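Local coordinates for ORF131 protein (Ralstonia metallidurans, PDB 2WTO) that probably binds heavy-metal ions such as copper and takes part in bacterial heavy-metal resistance, at residues Ala95-Asp100 / Val120-Ser125; Asp53-Ser58 / Ile89-Phe94. One frame throughout, in Å; residues are numbered along the deposited sequence.

Contacts 1 and 2 follow one another along the chain, with F94 at the end of contact 2 leading straight into A95 of contact 1. Their centres lie about 16 Å apart. Contact 2 joins two strands of the four-stranded sheet. Contact 1 fastens the loop that leaves this sheet to the end of strand 119-123, in the three-stranded sheet. The ring of F94 links them: its CE1 is 3.6 Å from V120 CG1, and its CD1 is 3.8 Å from I122 CD1. The magnesium ion belongs to contact 1, where D123 and its counterpart in the second subunit both bind it. The second subunit does not touch contact 2.

Contact 1: Ala95-Asp100 / Val120-Ser125; sequences AQMVRD and VYIDRS. With MG (magnesium ion), chain I.
D100 reaches across to Y121 and R124, and its side chain carries much of this contact. D100 CB comes first, lying 3.5 Å from Y121 OH and near CE2 of the same ring. CG stands beside the backbone N (chi1 -65°), which brings the carboxylate over to strand 119-123; this carbon lies near Y121 OH and D123 OD1. D100 OD1 accepts a hydrogen bond from R124 N at 2.9 Å, on its anti side and 22° out of the carboxylate plane. R124 NH1 adds a long salt bridge to the same oxygen. D100 OD2 accepts a hydrogen bond from Y121 OH at 3.1 Å, at the ring edge, with the carboxylate and ring planes 70° apart.

D123 lies alongside, its OD1 3.1 Å from D100 OD1. Two acceptors meet there, so the pair is probably unfavourable by itself. A water close to D100 OD2 and D123 OD1, and the nearby magnesium, may ease it. D123 OD2 binds the magnesium ion at 2.0 Å. Four waters and D123 OD1 of the second subunit complete the site, so the metal bridges the two subunits.

Further along, S125 N donates to M97 O at 2.7 Å in a nearly straight bond. S125 OG donates to Q96 OE1 at 2.6 Å, and M97 CG packs on I122 CG2.

The loop 95-100 thus runs beside the end of strand 119-123 before entering strand 101-104. Strand 119-123 lies between that strand and strand 72-76, while S77 OG is hydrogen-bonded to M97 N and D123 O.

Contact 2: Asp53-Ser58 / Ile89-Phe94; sequences DPAGQS and IVAWTF
This is an antiparallel strand pair at the edge of the mixed four-stranded sheet: D53, P54 and A55 of outer strand 52-55 run along A91, W92 and T93 of strand 88-94. The axes of the short strand segments 53-55 and 89-94 approach to 4.1 Å. D53 and T93 form a hydrogen-bonded pair. D53 N donates to T93 O at 2.9 Å, and T93 N returns to D53 O at 2.7 Å in an almost straight bond (176°). A water links D53 OD2 to T93 O.

P54 and W92 form a non-hydrogen-bonded pair. The indole CG is anti to the backbone N (chi1 -170°), and the ring system lies with one face against the D53-P54 backbone. D53 O sits 3.6 Å from W92 CD2, while P54 CD touches W92 CZ3 at 3.8 Å. W92 NE1 is hydrogen-bonded to Y51 O, which helps hold the indole in place. L108 and M109 also pack on this tryptophan.

Past P54 the pairing slackens. A55 N still reaches A91 O at 3.0 Å, but from well above the carbonyl plane. A water then bridges A55 O and A91 N where a direct bond is lacking. A55 CB lies near both A91 CB and T93 OG1; that hydroxyl has its hydrogen bond with T80 OG1, on strand 80-85 on the inner side of the pair.

Beyond G56 the contact is mostly between side chains. The extended chain of Q57 crosses I89 at an angle, its CG near I89 CG2. Another water joins Q57 OE1 to I89 O, and Q57 OE1 itself lies 3.7 Å from I89 CD1.

Contact 1: Ala95-Asp100 / Val120-Ser125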
# COMPACT_ATOMS: atom_id res chain seq x y z
N ALA A 95 3.13 7.47 12.81
CA ALA A 95 3.39 8.83 13.28
C ALA A 95 3.20 9.86 12.17
O ALA A 95 3.08 9.50 10.99
CB ALA A 95 4.84 8.92 13.85
N GLN A 96 3.20 11.14 12.55
CA GLN A 96 3.12 12.23 11.59
C GLN A 96 4.55 12.61 11.18
O GLN A 96 5.27 13.26 11.95
CB GLN A 96 2.41 13.44 12.21
CG GLN A 96 0.95 13.15 12.66
CD GLN A 96 -0.02 12.96 11.49
OE1 GLN A 96 0.22 13.42 10.37
NE2 GLN A 96 -1.13 12.30 11.75
N MET A 97 4.96 12.23 9.98
CA MET A 97 6.36 12.36 9.57
C MET A 97 6.65 13.64 8.81
O MET A 97 5.91 14.02 7.91
CB MET A 97 6.78 11.17 8.73
CG MET A 97 6.46 9.81 9.36
SD MET A 97 7.02 9.58 11.07
CE MET A 97 8.73 9.90 10.87
N VAL A 98 7.77 14.30 9.14
CA VAL A 98 8.07 15.57 8.51
C VAL A 98 8.44 15.37 7.02
O VAL A 98 8.28 16.28 6.20
CB VAL A 98 9.22 16.30 9.27
CG1 VAL A 98 10.53 15.51 9.13
CG2 VAL A 98 9.35 17.71 8.78
N ARG A 99 8.95 14.19 6.69
CA ARG A 99 9.29 13.86 5.30
C ARG A 99 8.96 12.38 5.05
O ARG A 99 8.82 11.61 6.00
CB ARG A 99 10.78 14.12 5.04
CG ARG A 99 11.71 13.27 5.89
CD ARG A 99 13.19 13.52 5.55
NE ARG A 99 13.53 14.94 5.63
CZ ARG A 99 13.95 15.55 6.74
NH1 ARG A 99 14.09 14.86 7.87
NH2 ARG A 99 14.22 16.84 6.73
N ASP A 100 8.84 11.99 3.77
CA ASP A 100 8.70 10.57 3.44
C ASP A 100 9.84 9.79 4.09
O ASP A 100 11.01 10.23 4.09
CB ASP A 100 8.76 10.32 1.92
CG ASP A 100 7.61 10.92 1.14
OD1 ASP A 100 6.68 11.54 1.70
OD2 ASP A 100 7.64 10.77 -0.10
N VAL A 120 8.01 -0.58 5.24
CA VAL A 120 6.85 0.31 5.20
C VAL A 120 7.26 1.72 4.78
O VAL A 120 8.02 2.39 5.48
CB VAL A 120 6.13 0.38 6.57
CG1 VAL A 120 4.86 1.26 6.46
CG2 VAL A 120 5.77 -1.02 7.04
N TYR A 121 6.73 2.18 3.66
CA TYR A 121 7.00 3.52 3.18
C TYR A 121 5.94 4.44 3.76
O TYR A 121 4.76 4.28 3.46
CB TYR A 121 6.93 3.53 1.66
CG TYR A 121 7.55 4.72 1.03
CD1 TYR A 121 8.81 4.65 0.44
CD2 TYR A 121 6.87 5.94 1.02
CE1 TYR A 121 9.38 5.79 -0.14
CE2 TYR A 121 7.42 7.08 0.43
CZ TYR A 121 8.67 7.00 -0.14
OH TYR A 121 9.19 8.13 -0.72
N ILE A 122 6.35 5.40 4.59
CA ILE A 122 5.38 6.32 5.21
C ILE A 122 5.43 7.69 4.53
O ILE A 122 6.48 8.34 4.52
CB ILE A 122 5.68 6.51 6.71
CG1 ILE A 122 5.80 5.14 7.39
CG2 ILE A 122 4.61 7.43 7.34
CD1 ILE A 122 6.68 5.13 8.69
N ASP A 123 4.29 8.11 3.98
CA ASP A 123 4.19 9.37 3.29
C ASP A 123 4.25 10.50 4.33
O ASP A 123 3.78 10.34 5.46
CB ASP A 123 2.86 9.43 2.51
CG ASP A 123 2.73 10.67 1.64
OD1 ASP A 123 3.73 11.09 1.00
OD2 ASP A 123 1.62 11.24 1.59
N ARG A 124 4.86 11.61 3.92
CA ARG A 124 5.00 12.82 4.73
C ARG A 124 3.64 13.32 5.22
O ARG A 124 2.65 13.24 4.49
CB ARG A 124 5.62 13.90 3.85
CG ARG A 124 5.72 15.27 4.48
CD ARG A 124 6.48 16.23 3.57
NE ARG A 124 5.62 16.80 2.53
CZ ARG A 124 5.55 16.35 1.28
NH1 ARG A 124 6.27 15.30 0.89
NH2 ARG A 124 4.74 16.95 0.41
N SER A 125 3.62 13.86 6.43
CA SER A 125 2.39 14.40 7.01
C SER A 125 1.96 15.72 6.39
O SER A 125 2.78 16.58 6.09
CB SER A 125 2.59 14.63 8.52
OG SER A 125 1.49 15.31 9.08
MG MG I . 0.93 12.86 0.74
O HOH W 1 9.44 14.21 1.64
O HOH W 2 5.23 9.83 -0.86
O HOH W 3 2.66 13.28 -0.13
O HOH W 4 1.55 14.23 2.16
O HOH W 5 -0.89 13.31 1.64
O HOH W 6 0.33 14.39 -0.64

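Contact 2: Asp53-Ser58 / Ile89-Phe94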
# COMPACT_ATOMS: atom_id res chain seq x y z
N ASP A 53 2.67 4.22 16.96
CA ASP A 53 2.18 3.61 18.18
C ASP A 53 1.38 2.34 17.87
O ASP A 53 0.67 2.28 16.86
CB ASP A 53 1.27 4.63 18.90
CG ASP A 53 2.03 5.86 19.31
OD1 ASP A 53 2.77 5.77 20.30
OD2 ASP A 53 1.93 6.91 18.63
N PRO A 54 1.49 1.33 18.75
CA PRO A 54 0.65 0.14 18.65
C PRO A 54 -0.81 0.57 18.58
O PRO A 54 -1.19 1.55 19.22
CB PRO A 54 0.91 -0.58 19.98
CG PRO A 54 2.31 -0.19 20.32
CD PRO A 54 2.45 1.24 19.87
N ALA A 55 -1.60 -0.15 17.80
CA ALA A 55 -3.01 0.19 17.65
C ALA A 55 -3.84 -1.06 17.83
O ALA A 55 -3.31 -2.18 17.79
CB ALA A 55 -3.27 0.78 16.26
N GLY A 56 -5.15 -0.89 18.02
CA GLY A 56 -6.05 -2.02 18.00
C GLY A 56 -6.62 -2.27 16.62
O GLY A 56 -6.92 -1.32 15.87
N GLN A 57 -6.79 -3.54 16.28
CA GLN A 57 -7.40 -3.91 15.01
C GLN A 57 -8.75 -3.23 14.74
O GLN A 57 -9.11 -2.95 13.58
CB GLN A 57 -7.61 -5.43 15.00
CG GLN A 57 -7.99 -5.96 13.64
CD GLN A 57 -8.52 -7.37 13.70
OE1 GLN A 57 -8.12 -8.17 14.57
NE2 GLN A 57 -9.44 -7.69 12.78
N SER A 58 -9.49 -2.95 15.81
CA SER A 58 -10.83 -2.38 15.65
C SER A 58 -10.78 -0.94 15.14
O SER A 58 -11.80 -0.37 14.74
CB SER A 58 -11.60 -2.45 16.98
OG SER A 58 -11.05 -1.55 17.91
N ILE A 89 -3.16 -10.97 13.78
CA ILE A 89 -3.29 -9.62 13.26
C ILE A 89 -2.71 -8.64 14.27
O ILE A 89 -3.04 -8.70 15.46
CB ILE A 89 -4.76 -9.28 12.95
CG1 ILE A 89 -5.30 -10.23 11.88
CG2 ILE A 89 -4.89 -7.85 12.50
CD1 ILE A 89 -6.79 -10.12 11.70
N VAL A 90 -1.83 -7.76 13.78
CA VAL A 90 -1.22 -6.74 14.62
C VAL A 90 -1.37 -5.39 13.95
O VAL A 90 -1.08 -5.26 12.76
CB VAL A 90 0.28 -7.05 14.89
CG1 VAL A 90 0.91 -5.92 15.72
CG2 VAL A 90 0.42 -8.39 15.63
N ALA A 91 -1.85 -4.40 14.69
CA ALA A 91 -2.13 -3.09 14.09
C ALA A 91 -1.21 -1.99 14.63
O ALA A 91 -0.63 -2.12 15.72
CB ALA A 91 -3.61 -2.70 14.29
N TRP A 92 -1.07 -0.92 13.84
CA TRP A 92 -0.13 0.16 14.13
C TRP A 92 -0.71 1.47 13.64
O TRP A 92 -1.30 1.51 12.56
CB TRP A 92 1.18 -0.09 13.38
CG TRP A 92 2.30 0.81 13.77
CD1 TRP A 92 2.69 1.97 13.15
CD2 TRP A 92 3.19 0.63 14.88
NE1 TRP A 92 3.78 2.52 13.81
CE2 TRP A 92 4.10 1.71 14.88
CE3 TRP A 92 3.29 -0.34 15.89
CZ2 TRP A 92 5.10 1.84 15.84
CZ3 TRP A 92 4.29 -0.21 16.84
CH2 TRP A 92 5.18 0.87 16.80
N THR A 93 -0.52 2.54 14.40
CA THR A 93 -0.88 3.88 13.93
C THR A 93 0.41 4.64 13.62
O THR A 93 1.24 4.87 14.50
CB THR A 93 -1.70 4.70 14.98
OG1 THR A 93 -2.97 4.06 15.22
CG2 THR A 93 -1.98 6.12 14.44
N PHE A 94 0.59 5.00 12.36
CA PHE A 94 1.84 5.64 11.95
C PHE A 94 1.92 7.08 12.41
O PHE A 94 0.91 7.80 12.46
CB PHE A 94 2.04 5.47 10.44
CG PHE A 94 2.30 4.04 10.08
CD1 PHE A 94 3.59 3.52 10.13
CD2 PHE A 94 1.24 3.19 9.81
CE1 PHE A 94 3.83 2.17 9.84
CE2 PHE A 94 1.46 1.85 9.55
CZ PHE A 94 2.76 1.33 9.57
O HOH W 7 0.58 6.92 16.46
O HOH W 8 -2.84 -4.96 17.34
O HOH W 9 -5.91 -8.09 16.38